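Local coordinates for carbohydrate binding protein (Flavobacterium johnsoniae, PDB 3HZB) that binds calcium through a betagamma-crystallin domain, one piece of a longer, probably secreted protein that probably binds carbohydrate, at residues Cys9-Phe14 and Ser40-Gln45. Numbering follows the deposited sequence.
With CA (calcium ion), chain K.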
ATOM      1  N   CYS B   9      -9.628   0.779  11.108  1.00 14.59           N
ATOM      2  CA  CYS B   9      -8.785  -0.217  10.466  1.00 16.04           C
ATOM      3  C   CYS B   9      -9.408  -0.594   9.126  1.00 16.54           C
ATOM      4  O   CYS B   9     -10.571  -0.287   8.873  1.00 16.09           O
ATOM      5  CB  CYS B   9      -8.638  -1.441  11.382  1.00 17.97           C
ATOM      6  SG  CYS B   9      -7.392  -1.119  12.671  1.00 22.96           S
ATOM      7  N   ASN B  10      -8.624  -1.230   8.261  1.00 16.66           N
ATOM      8  CA  ASN B  10      -9.106  -1.642   6.946  1.00 18.30           C
ATOM      9  C   ASN B  10      -9.481  -0.479   6.032  1.00 17.95           C
ATOM     10  O   ASN B  10     -10.404  -0.583   5.219  1.00 18.31           O
ATOM     11  CB  ASN B  10     -10.298  -2.586   7.102  1.00 21.59           C
ATOM     12  CG  ASN B  10      -9.910  -3.899   7.743  1.00 25.31           C
ATOM     13  OD1 ASN B  10     -10.733  -4.561   8.376  1.00 29.22           O
ATOM     14  ND2 ASN B  10      -8.651  -4.292   7.573  1.00 24.89           N
ATOM     15  N   TYR B  11      -8.768   0.634   6.179  1.00 15.24           N
ATOM     16  CA  TYR B  11      -8.981   1.813   5.342  1.00 16.45           C
ATOM     17  C   TYR B  11     -10.432   2.286   5.270  1.00 16.26           C
ATOM     18  O   TYR B  11     -10.979   2.485   4.183  1.00 16.58           O
ATOM     19  CB  TYR B  11      -8.451   1.528   3.930  1.00 16.96           C
ATOM     20  CG  TYR B  11      -7.162   0.734   3.938  1.00 15.90           C
ATOM     21  CD1 TYR B  11      -7.128  -0.588   3.487  1.00 14.87           C
ATOM     22  CD2 TYR B  11      -5.989   1.283   4.455  1.00 16.10           C
ATOM     23  CE1 TYR B  11      -5.953  -1.350   3.559  1.00 15.55           C
ATOM     24  CE2 TYR B  11      -4.815   0.536   4.532  1.00 13.92           C
ATOM     25  CZ  TYR B  11      -4.803  -0.781   4.087  1.00 14.53           C
ATOM     26  OH  TYR B  11      -3.652  -1.529   4.206  1.00 14.39           O
ATOM     27  N   THR B  12     -11.043   2.471   6.434  1.00 17.66           N
ATOM     28  CA  THR B  12     -12.426   2.928   6.524  1.00 17.41           C
ATOM     29  C   THR B  12     -12.515   4.024   7.584  1.00 16.44           C
ATOM     30  O   THR B  12     -11.561   4.257   8.326  1.00 15.83           O
ATOM     31  CB  THR B  12     -13.380   1.773   6.918  1.00 17.93           C
ATOM     32  OG1 THR B  12     -12.992   1.243   8.191  1.00 20.41           O
ATOM     33  CG2 THR B  12     -13.334   0.662   5.877  1.00 18.93           C
ATOM     34  N   GLY B  13     -13.663   4.691   7.654  1.00 16.22           N
ATOM     35  CA  GLY B  13     -13.840   5.758   8.624  1.00 15.12           C
ATOM     36  C   GLY B  13     -13.313   7.070   8.073  1.00 15.18           C
ATOM     37  O   GLY B  13     -12.728   7.095   6.993  1.00 16.36           O
ATOM     38  N   PHE B  14     -13.522   8.158   8.806  1.00 13.69           N
ATOM     39  CA  PHE B  14     -13.066   9.469   8.363  1.00 14.56           C
ATOM     40  C   PHE B  14     -11.611   9.423   7.916  1.00 15.17           C
ATOM     41  O   PHE B  14     -10.756   8.900   8.628  1.00 14.09           O
ATOM     42  CB  PHE B  14     -13.195  10.497   9.482  1.00 15.16           C
ATOM     43  CG  PHE B  14     -12.923  11.897   9.031  1.00 15.84           C
ATOM     44  CD1 PHE B  14     -13.936  12.665   8.472  1.00 16.58           C
ATOM     45  CD2 PHE B  14     -11.639  12.429   9.108  1.00 15.09           C
ATOM     46  CE1 PHE B  14     -13.674  13.947   7.989  1.00 18.06           C
ATOM     47  CE2 PHE B  14     -11.369  13.704   8.630  1.00 17.05           C
ATOM     48  CZ  PHE B  14     -12.386  14.465   8.069  1.00 17.81           C
ATOM     49  N   SER B  40      -5.380   3.212  10.306  1.00 13.08           N
ATOM     50  CA  SER B  40      -4.829   2.589   9.107  1.00 12.96           C
ATOM     51  C   SER B  40      -4.368   3.673   8.146  1.00 13.59           C
ATOM     52  O   SER B  40      -4.767   4.836   8.271  1.00 13.73           O
ATOM     53  CB  SER B  40      -5.853   1.648   8.438  1.00 13.55           C
ATOM     54  OG  SER B  40      -7.002   2.325   7.964  1.00 14.83           O
ATOM     55  N   LEU B  41      -3.503   3.298   7.209  1.00 12.61           N
ATOM     56  CA  LEU B  41      -2.977   4.256   6.245  1.00 13.80           C
ATOM     57  C   LEU B  41      -2.675   3.638   4.896  1.00 12.33           C
ATOM     58  O   LEU B  41      -2.198   2.511   4.811  1.00 12.99           O
ATOM     59  CB  LEU B  41      -1.662   4.872   6.732  1.00 14.06           C
ATOM     60  CG  LEU B  41      -1.450   5.497   8.105  1.00 16.79           C
ATOM     61  CD1 LEU B  41      -1.292   4.415   9.163  1.00 14.48           C
ATOM     62  CD2 LEU B  41      -0.182   6.341   8.042  1.00 15.11           C
ATOM     63  N   ARG B  42      -2.950   4.392   3.841  1.00 13.17           N
ATOM     64  CA  ARG B  42      -2.621   3.946   2.498  1.00 14.28           C
ATOM     65  C   ARG B  42      -1.422   4.808   2.141  1.00 15.19           C
ATOM     66  O   ARG B  42      -1.422   6.015   2.386  1.00 13.64           O
ATOM     67  CB  ARG B  42      -3.753   4.227   1.511  1.00 15.19           C
ATOM     68  CG  ARG B  42      -4.896   3.225   1.534  1.00 15.04           C
ATOM     69  CD  ARG B  42      -5.936   3.608   0.496  1.00 17.22           C
ATOM     70  NE  ARG B  42      -7.137   2.781   0.567  1.00 18.26           N
ATOM     71  CZ  ARG B  42      -7.257   1.573   0.025  1.00 18.18           C
ATOM     72  NH1 ARG B  42      -6.244   1.031  -0.641  1.00 18.06           N
ATOM     73  NH2 ARG B  42      -8.397   0.905   0.151  1.00 18.04           N
ATOM     74  N   ILE B  43      -0.387   4.197   1.588  1.00 15.85           N
ATOM     75  CA  ILE B  43       0.777   4.976   1.211  1.00 16.32           C
ATOM     76  C   ILE B  43       1.224   4.668  -0.208  1.00 16.27           C
ATOM     77  O   ILE B  43       1.549   3.528  -0.553  1.00 14.79           O
ATOM     78  CB  ILE B  43       1.922   4.789   2.238  1.00 18.71           C
ATOM     79  CG1 ILE B  43       3.275   4.825   1.539  1.00 19.48           C
ATOM     80  CG2 ILE B  43       1.691   3.545   3.062  1.00 21.91           C
ATOM     81  CD1 ILE B  43       4.413   4.758   2.492  1.00 22.21           C
ATOM     82  N   THR B  44       1.197   5.705  -1.039  1.00 16.18           N
ATOM     83  CA  THR B  44       1.578   5.578  -2.434  1.00 16.48           C
ATOM     84  C   THR B  44       3.064   5.297  -2.582  1.00 17.25           C
ATOM     85  O   THR B  44       3.906   5.919  -1.930  1.00 15.75           O
ATOM     86  CB  THR B  44       1.210   6.855  -3.222  1.00 17.00           C
ATOM     87  OG1 THR B  44      -0.213   7.029  -3.199  1.00 18.37           O
ATOM     88  CG2 THR B  44       1.681   6.751  -4.671  1.00 16.72           C
ATOM     89  N   GLN B  45       3.374   4.335  -3.441  1.00 17.00           N
ATOM     90  CA  GLN B  45       4.750   3.954  -3.706  1.00 18.61           C
ATOM     91  C   GLN B  45       5.579   5.202  -3.987  1.00 16.39           C
ATOM     92  O   GLN B  45       5.139   6.102  -4.710  1.00 16.70           O
ATOM     93  CB  GLN B  45       4.796   3.030  -4.918  1.00 20.29           C
ATOM     94  CG  GLN B  45       6.117   2.331  -5.130  1.00 25.26           C
ATOM     95  CD  GLN B  45       6.128   1.560  -6.430  1.00 28.33           C
ATOM     96  OE1 GLN B  45       5.123   0.953  -6.809  1.00 29.22           O
ATOM     97  NE2 GLN B  45       7.262   1.573  -7.120  1.00 31.64           N
TER
HETATM   98 CA    CA K 117      -0.275   1.681  -1.734  1.00 17.07          CA
HETATM   99  O   HOH W   1     -10.227   2.814   1.446  1.00 20.30           O
HETATM  100  O   HOH W   2      -1.733   4.122  -2.161  1.00 19.11           O
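C9 meets S40 where the loop between strands 3-6 and 15-18 of this betagamma-crystallin (Greek key) domain packs on strand 40-43, an outermost strand, within this chain, of a three-stranded antiparallel sheet; the CA atoms of C9 and S40 are 5.0 Å apart. The C9 side chain turns from the strand into a disulfide with C70, while its carbonyl O accepts T12 OG1 at 2.9 Å, nearly in line with the C=O bond, which closes the turn on itself. N10 lends chiefly backbone here, its N near S40 OG. Y11 carries the contact. Its N gives S40 OG a weak, bent bond (3.0 Å, 134° at the hydrogen), and the same hydroxyl also bonds D8 O. Chi1 of -39° sets Y11 CG beside the backbone N; at the ring edge, CE2 comes 3.3 Å from L41 O, which lies near the ring plane. R42, extended from CG to NE, brings CG obliquely to Y11 CD2, and Y11 CG lies over one guanidinium face, offset toward its rim. This is an off-centre cation-pi pair, R42 CZ 4.5 Å from the Y11 ring centroid, the planes tilted by 35°. A water at the guanidinium edge links R42 NH2 to Y11 O, 2.9 Å from each. At the strand's far end, I43 O binds a calcium ion shared with D67, with I43 O and D67 of the second subunit, and with a water. The arginine's positive charge is probably stabilised by the Y11 pi face, by N65 O of the second subunit, which R42 NH1 bonds, and, through the water, by Y11 O.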